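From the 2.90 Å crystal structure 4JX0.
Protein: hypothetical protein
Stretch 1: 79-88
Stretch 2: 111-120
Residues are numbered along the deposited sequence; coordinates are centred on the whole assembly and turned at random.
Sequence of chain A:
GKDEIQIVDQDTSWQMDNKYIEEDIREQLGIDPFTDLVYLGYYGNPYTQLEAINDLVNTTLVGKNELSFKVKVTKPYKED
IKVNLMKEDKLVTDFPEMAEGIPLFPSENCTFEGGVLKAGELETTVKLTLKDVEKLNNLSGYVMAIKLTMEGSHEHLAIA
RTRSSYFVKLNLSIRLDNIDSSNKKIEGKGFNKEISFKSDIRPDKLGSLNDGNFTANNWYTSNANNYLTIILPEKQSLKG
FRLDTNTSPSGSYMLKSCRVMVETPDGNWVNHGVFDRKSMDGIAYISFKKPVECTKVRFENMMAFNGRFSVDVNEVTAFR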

ATOM      1  N   GLU A  79      38.794  -8.195  10.413  1.00 39.73           N
ATOM      2  CA  GLU A  79      38.787  -8.410   8.959  1.00 39.85           C
ATOM      3  C   GLU A  79      37.370  -8.220   8.374  1.00 43.55           C
ATOM      4  O   GLU A  79      36.406  -8.060   9.121  1.00 41.70           O
ATOM      5  CB  GLU A  79      39.343  -9.813   8.623  1.00 41.03           C
ATOM      6  CG  GLU A  79      38.634 -10.974   9.309  1.00 53.52           C
ATOM      7  CD  GLU A  79      39.298 -12.337   9.205  1.00 78.49           C
ATOM      8  OE1 GLU A  79      40.366 -12.447   8.562  1.00 81.49           O
ATOM      9  OE2 GLU A  79      38.742 -13.303   9.778  1.00 69.46           O
ATOM     10  N   ASP A  80      37.262  -8.184   7.034  1.00 41.37           N
ATOM     11  CA  ASP A  80      35.974  -8.002   6.348  1.00 40.83           C
ATOM     12  C   ASP A  80      35.115  -9.255   6.503  1.00 43.86           C
ATOM     13  O   ASP A  80      35.651 -10.360   6.404  1.00 43.62           O
ATOM     14  CB  ASP A  80      36.168  -7.696   4.845  1.00 42.68           C
ATOM     15  CG  ASP A  80      36.900  -6.405   4.512  1.00 56.02           C
ATOM     16  OD1 ASP A  80      37.221  -5.638   5.452  1.00 56.34           O
ATOM     17  OD2 ASP A  80      37.148  -6.157   3.311  1.00 65.51           O
ATOM     18  N   ILE A  81      33.797  -9.085   6.745  1.00 39.15           N
ATOM     19  CA  ILE A  81      32.841 -10.192   6.889  1.00 37.87           C
ATOM     20  C   ILE A  81      31.829 -10.093   5.757  1.00 42.42           C
ATOM     21  O   ILE A  81      31.081  -9.117   5.709  1.00 42.17           O
ATOM     22  CB  ILE A  81      32.109 -10.181   8.273  1.00 39.96           C
ATOM     23  CG1 ILE A  81      33.084 -10.073   9.463  1.00 40.25           C
ATOM     24  CG2 ILE A  81      31.222 -11.418   8.429  1.00 38.98           C
ATOM     25  CD1 ILE A  81      32.499  -9.357  10.612  1.00 42.75           C
ATOM     26  N   LYS A  82      31.787 -11.093   4.864  1.00 39.01           N
ATOM     27  CA  LYS A  82      30.805 -11.106   3.774  1.00 38.61           C
ATOM     28  C   LYS A  82      29.519 -11.710   4.309  1.00 42.90           C
ATOM     29  O   LYS A  82      29.551 -12.821   4.831  1.00 42.59           O
ATOM     30  CB  LYS A  82      31.314 -11.902   2.556  1.00 40.47           C
ATOM     31  CG  LYS A  82      32.471 -11.241   1.815  1.00 48.30           C
ATOM     32  CD  LYS A  82      32.805 -11.984   0.521  1.00 60.60           C
ATOM     33  CE  LYS A  82      33.734 -11.209  -0.384  1.00 79.61           C
ATOM     34  NZ  LYS A  82      33.880 -11.854  -1.720  1.00 92.65           N
ATOM     35  N   VAL A  83      28.394 -10.986   4.188  1.00 39.53           N
ATOM     36  CA  VAL A  83      27.086 -11.436   4.669  1.00 38.71           C
ATOM     37  C   VAL A  83      26.072 -11.426   3.535  1.00 43.63           C
ATOM     38  O   VAL A  83      26.195 -10.651   2.587  1.00 43.43           O
ATOM     39  CB  VAL A  83      26.570 -10.596   5.861  1.00 41.94           C
ATOM     40  CG1 VAL A  83      27.381 -10.887   7.115  1.00 42.02           C
ATOM     41  CG2 VAL A  83      26.562  -9.092   5.551  1.00 41.50           C
ATOM     42  N   ASN A  84      25.057 -12.278   3.643  1.00 41.11           N
ATOM     43  CA  ASN A  84      23.995 -12.363   2.641  1.00 41.59           C
ATOM     44  C   ASN A  84      22.761 -13.008   3.232  1.00 46.91           C
ATOM     45  O   ASN A  84      22.853 -13.627   4.288  1.00 47.94           O
ATOM     46  CB  ASN A  84      24.476 -13.162   1.408  1.00 43.99           C
ATOM     47  CG  ASN A  84      23.771 -12.791   0.099  1.00 72.61           C
ATOM     48  OD1 ASN A  84      22.677 -12.193   0.076  1.00 63.62           O
ATOM     49  ND2 ASN A  84      24.381 -13.138  -1.023  1.00 64.62           N
ATOM     50  N   LEU A  85      21.607 -12.862   2.558  1.00 43.83           N
ATOM     51  CA  LEU A  85      20.360 -13.509   2.970  1.00 43.83           C
ATOM     52  C   LEU A  85      20.078 -14.705   2.083  1.00 50.63           C
ATOM     53  O   LEU A  85      20.531 -14.760   0.941  1.00 50.42           O
ATOM     54  CB  LEU A  85      19.179 -12.542   2.877  1.00 43.20           C
ATOM     55  CG  LEU A  85      19.106 -11.476   3.938  1.00 47.48           C
ATOM     56  CD1 LEU A  85      18.211 -10.358   3.488  1.00 47.05           C
ATOM     57  CD2 LEU A  85      18.624 -12.042   5.270  1.00 50.69           C
HETATM   58  N   MSE A  86      19.300 -15.646   2.586  1.00 49.93           N
HETATM   59  CA  MSE A  86      18.897 -16.794   1.785  1.00 51.35           C
HETATM   60  C   MSE A  86      17.477 -17.161   2.130  1.00 54.16           C
HETATM   61  O   MSE A  86      17.022 -16.888   3.235  1.00 52.32           O
HETATM   62  CB  MSE A  86      19.855 -17.980   1.963  1.00 54.85           C
HETATM   63  CG  MSE A  86      19.759 -18.685   3.297  1.00 63.93           C
HETATM   64 SE   MSE A  86      20.662 -20.376   3.178  0.75 74.84          SE
HETATM   65  CE  MSE A  86      19.226 -21.444   2.312  1.00 71.98           C
ATOM     66  N   LYS A  87      16.779 -17.765   1.176  1.00 52.38           N
ATOM     67  CA  LYS A  87      15.393 -18.163   1.348  1.00 53.14           C
ATOM     68  C   LYS A  87      15.350 -19.512   2.025  1.00 59.54           C
ATOM     69  O   LYS A  87      15.701 -20.514   1.409  1.00 59.55           O
ATOM     70  CB  LYS A  87      14.684 -18.196  -0.016  1.00 55.59           C
ATOM     71  CG  LYS A  87      13.197 -18.494   0.040  1.00 69.13           C
ATOM     72  CD  LYS A  87      12.584 -18.307  -1.338  1.00 78.01           C
ATOM     73  CE  LYS A  87      11.275 -19.029  -1.520  1.00 87.04           C
ATOM     74  NZ  LYS A  87      10.209 -18.520  -0.621  1.00 97.52           N
ATOM     75  N   GLU A  88      14.964 -19.535   3.306  1.00 58.25           N
ATOM     76  CA  GLU A  88      14.822 -20.770   4.066  1.00 59.61           C
ATOM     77  C   GLU A  88      13.337 -20.939   4.359  1.00 65.21           C
ATOM     78  O   GLU A  88      12.821 -20.383   5.328  1.00 63.92           O
ATOM     79  CB  GLU A  88      15.691 -20.747   5.339  1.00 61.03           C
ATOM     80  CG  GLU A  88      15.737 -22.078   6.082  1.00 75.03           C
ATOM     81  CD  GLU A  88      16.337 -23.232   5.302  1.00101.90           C
ATOM     82  OE1 GLU A  88      17.582 -23.297   5.195  1.00100.01           O
ATOM     83  OE2 GLU A  88      15.558 -24.064   4.783  1.00100.09           O
ATOM     84  N   THR A 111      15.818 -12.230  -5.716  1.00 47.57           N
ATOM     85  CA  THR A 111      17.207 -11.974  -6.095  1.00 47.22           C
ATOM     86  C   THR A 111      17.887 -11.350  -4.873  1.00 48.93           C
ATOM     87  O   THR A 111      17.514 -10.254  -4.454  1.00 48.05           O
ATOM     88  CB  THR A 111      17.292 -11.130  -7.363  1.00 56.62           C
ATOM     89  OG1 THR A 111      16.586 -11.806  -8.407  1.00 62.47           O
ATOM     90  CG2 THR A 111      18.729 -10.878  -7.794  1.00 52.41           C
ATOM     91  N   PHE A 112      18.846 -12.082  -4.280  1.00 43.52           N
ATOM     92  CA  PHE A 112      19.556 -11.659  -3.078  1.00 41.80           C
ATOM     93  C   PHE A 112      20.911 -11.040  -3.405  1.00 45.54           C
ATOM     94  O   PHE A 112      21.755 -11.698  -4.011  1.00 46.36           O
ATOM     95  CB  PHE A 112      19.751 -12.841  -2.130  1.00 43.04           C
ATOM     96  CG  PHE A 112      18.454 -13.365  -1.578  1.00 43.76           C
ATOM     97  CD1 PHE A 112      17.832 -12.734  -0.515  1.00 45.72           C
ATOM     98  CD2 PHE A 112      17.859 -14.500  -2.112  1.00 46.22           C
ATOM     99  CE1 PHE A 112      16.656 -13.242   0.024  1.00 46.40           C
ATOM    100  CE2 PHE A 112      16.679 -15.004  -1.575  1.00 48.84           C
ATOM    101  CZ  PHE A 112      16.079 -14.367  -0.518  1.00 46.12           C
ATOM    102  N   GLU A 113      21.115  -9.785  -2.978  1.00 40.58           N
ATOM    103  CA  GLU A 113      22.359  -9.033  -3.140  1.00 39.81           C
ATOM    104  C   GLU A 113      23.065  -9.028  -1.786  1.00 41.50           C
ATOM    105  O   GLU A 113      22.454  -8.665  -0.781  1.00 39.54           O
ATOM    106  CB  GLU A 113      22.047  -7.606  -3.613  1.00 41.43           C
ATOM    107  CG  GLU A 113      23.223  -6.834  -4.187  1.00 53.74           C
ATOM    108  CD  GLU A 113      22.929  -5.352  -4.335  1.00 82.62           C
ATOM    109  OE1 GLU A 113      22.129  -4.990  -5.229  1.00 86.96           O
ATOM    110  OE2 GLU A 113      23.452  -4.557  -3.521  1.00 75.01           O
ATOM    111  N   GLY A 114      24.319  -9.466  -1.763  1.00 38.14           N
ATOM    112  CA  GLY A 114      25.106  -9.544  -0.537  1.00 37.14           C
ATOM    113  C   GLY A 114      25.632  -8.211  -0.050  1.00 39.07           C
ATOM    114  O   GLY A 114      25.478  -7.188  -0.723  1.00 37.66           O
ATOM    115  N   GLY A 115      26.242  -8.249   1.133  1.00 35.76           N
ATOM    116  CA  GLY A 115      26.848  -7.103   1.801  1.00 35.74           C
ATOM    117  C   GLY A 115      28.189  -7.475   2.406  1.00 40.51           C
ATOM    118  O   GLY A 115      28.509  -8.662   2.528  1.00 40.32           O
ATOM    119  N   VAL A 116      28.992  -6.466   2.776  1.00 37.21           N
ATOM    120  CA  VAL A 116      30.315  -6.683   3.364  1.00 37.16           C
ATOM    121  C   VAL A 116      30.519  -5.746   4.546  1.00 42.29           C
ATOM    122  O   VAL A 116      30.631  -4.538   4.343  1.00 42.29           O
ATOM    123  CB  VAL A 116      31.454  -6.497   2.317  1.00 40.90           C
ATOM    124  CG1 VAL A 116      32.821  -6.848   2.916  1.00 40.62           C
ATOM    125  CG2 VAL A 116      31.189  -7.329   1.065  1.00 40.73           C
ATOM    126  N   LEU A 117      30.608  -6.300   5.771  1.00 38.80           N
ATOM    127  CA  LEU A 117      30.943  -5.508   6.958  1.00 39.08           C
ATOM    128  C   LEU A 117      32.446  -5.313   6.917  1.00 43.55           C
ATOM    129  O   LEU A 117      33.180  -6.220   7.313  1.00 43.78           O
ATOM    130  CB  LEU A 117      30.518  -6.217   8.257  1.00 39.04           C
ATOM    131  CG  LEU A 117      29.086  -6.024   8.683  1.00 43.27           C
ATOM    132  CD1 LEU A 117      28.591  -7.216   9.469  1.00 43.47           C
ATOM    133  CD2 LEU A 117      28.927  -4.772   9.486  1.00 46.02           C
ATOM    134  N   LYS A 118      32.916  -4.195   6.355  1.00 40.49           N
ATOM    135  CA  LYS A 118      34.361  -3.972   6.197  1.00 40.76           C
ATOM    136  C   LYS A 118      35.058  -3.791   7.551  1.00 44.81           C
ATOM    137  O   LYS A 118      34.468  -3.213   8.464  1.00 45.04           O
ATOM    138  CB  LYS A 118      34.646  -2.779   5.269  1.00 42.51           C
ATOM    139  CG  LYS A 118      34.250  -3.076   3.828  1.00 48.23           C
ATOM    140  CD  LYS A 118      35.034  -2.281   2.806  1.00 60.50           C
ATOM    141  CE  LYS A 118      35.111  -2.987   1.473  1.00 70.78           C
ATOM    142  NZ  LYS A 118      36.269  -3.918   1.407  1.00 78.93           N
ATOM    143  N   ALA A 119      36.286  -4.338   7.690  1.00 40.12           N
ATOM    144  CA  ALA A 119      37.068  -4.276   8.930  1.00 39.64           C
ATOM    145  C   ALA A 119      36.978  -2.898   9.567  1.00 43.53           C
ATOM    146  O   ALA A 119      37.393  -1.916   8.945  1.00 44.18           O
ATOM    147  CB  ALA A 119      38.518  -4.609   8.650  1.00 40.65           C
ATOM    148  N   GLY A 120      36.361  -2.829  10.746  1.00 38.99           N
ATOM    149  CA  GLY A 120      36.168  -1.581  11.471  1.00 39.25           C
ATOM    150  C   GLY A 120      34.735  -1.092  11.485  1.00 43.36           C
ATOM    151  O   GLY A 120      34.359  -0.347  12.395  1.00 43.66           O
TER
HETATM  152  O   HOH W   1      33.979  -6.286   9.856  1.00 29.79           O

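The two stretches lie side by side and run in opposite directions. Residues 81-87 of stretch 1 form one strand. Stretch 2 meets it with two short strands, 111-113 and 115-117. Their axes run at 165° and 143° to that of strand 81-87. The second comes closer, 4.6 Å against 6.6 Å, and the ladder of backbone hydrogen bonds forms there. Together the stretches bury 725 Å², both sides summed.

Stretch 2 begins away from its partner, and Thr 111 makes no contact. Phe 112 is the first to reach across, and it has more area covered by the other stretch than any other residue. Its CA-to-CB bond points toward stretch 1. The contact here is made by the side chain, with no backbone hydrogen bond to support it. Leu 85 O and Met 86 CA lie over one face of the ring, with Leu 85 O 3.6 Å from Phe 112 CG. Leu 85 CB sits 3.7 Å from Phe 112 CD1, an apolar contact. Farther out, Lys 87 CB approaches Phe 112 CE2 at 4.1 Å, so the aliphatic part of the lysine also meets the ring. The CA-to-CB bond of Met 86, a selenomethionine, points away from stretch 2.

The CA-to-CB bond of Glu 113 also points away, from stretch 1, and the residue adds little to the contact. At Gly 114 the chain passes close to Asn 84. Asn 84 CG is 3.6 Å from Gly 114 CA, and an ideal CB on this glycine would be tight against Asn 84 ND2, at 3.3 Å. The end of Asn 84 comes near stretch 2, and within its own strand Asn 84 OD1 accepts a hydrogen bond from Leu 85 N at 2.8 Å.

Gly 115 opens the regular pairing. Gly 115 N donates to Val 83 O at 2.8 Å, and Val 83 N donates to Gly 115 O at 2.9 Å. These two bonds make an antiparallel hydrogen-bonded pair. Val 83 is buried.

Val 116 faces Lys 82 in a non-hydrogen-bonded pair, where the CA atoms come to 4.5 Å. Val 116 CG2 meets Lys 82 CG at 4.2 Å, but the end of the lysine leads away. Val 116 CA also makes a CA-H...O contact with Ile 81 O at 3.5 Å.

Leu 117 restores the hydrogen-bonded pattern. Leu 117 N donates to Ile 81 O at 2.9 Å, and Ile 81 N donates to Leu 117 O at 3.0 Å. Both side chains are buried on the same face as Val 83, with Ile 81 CB and Leu 117 CB 4.3 Å apart. A water donates to Leu 117 O at 2.7 Å and to Glu 79 O at 3.1 Å, bridging two acceptors that cannot bond each other.

Beyond the strand, Asp 80 holds the end of the contact. Its OD2 forms a salt bridge with Lys 118 NZ at 3.1 Å, pairing opposite charges. Ala 119 N donates to Asp 80 OD1 at 2.8 Å, in a nearly straight bond. Ala 119 CB rests 3.8 Å from Glu 79 C. Gly 120 makes no contact with stretch 1.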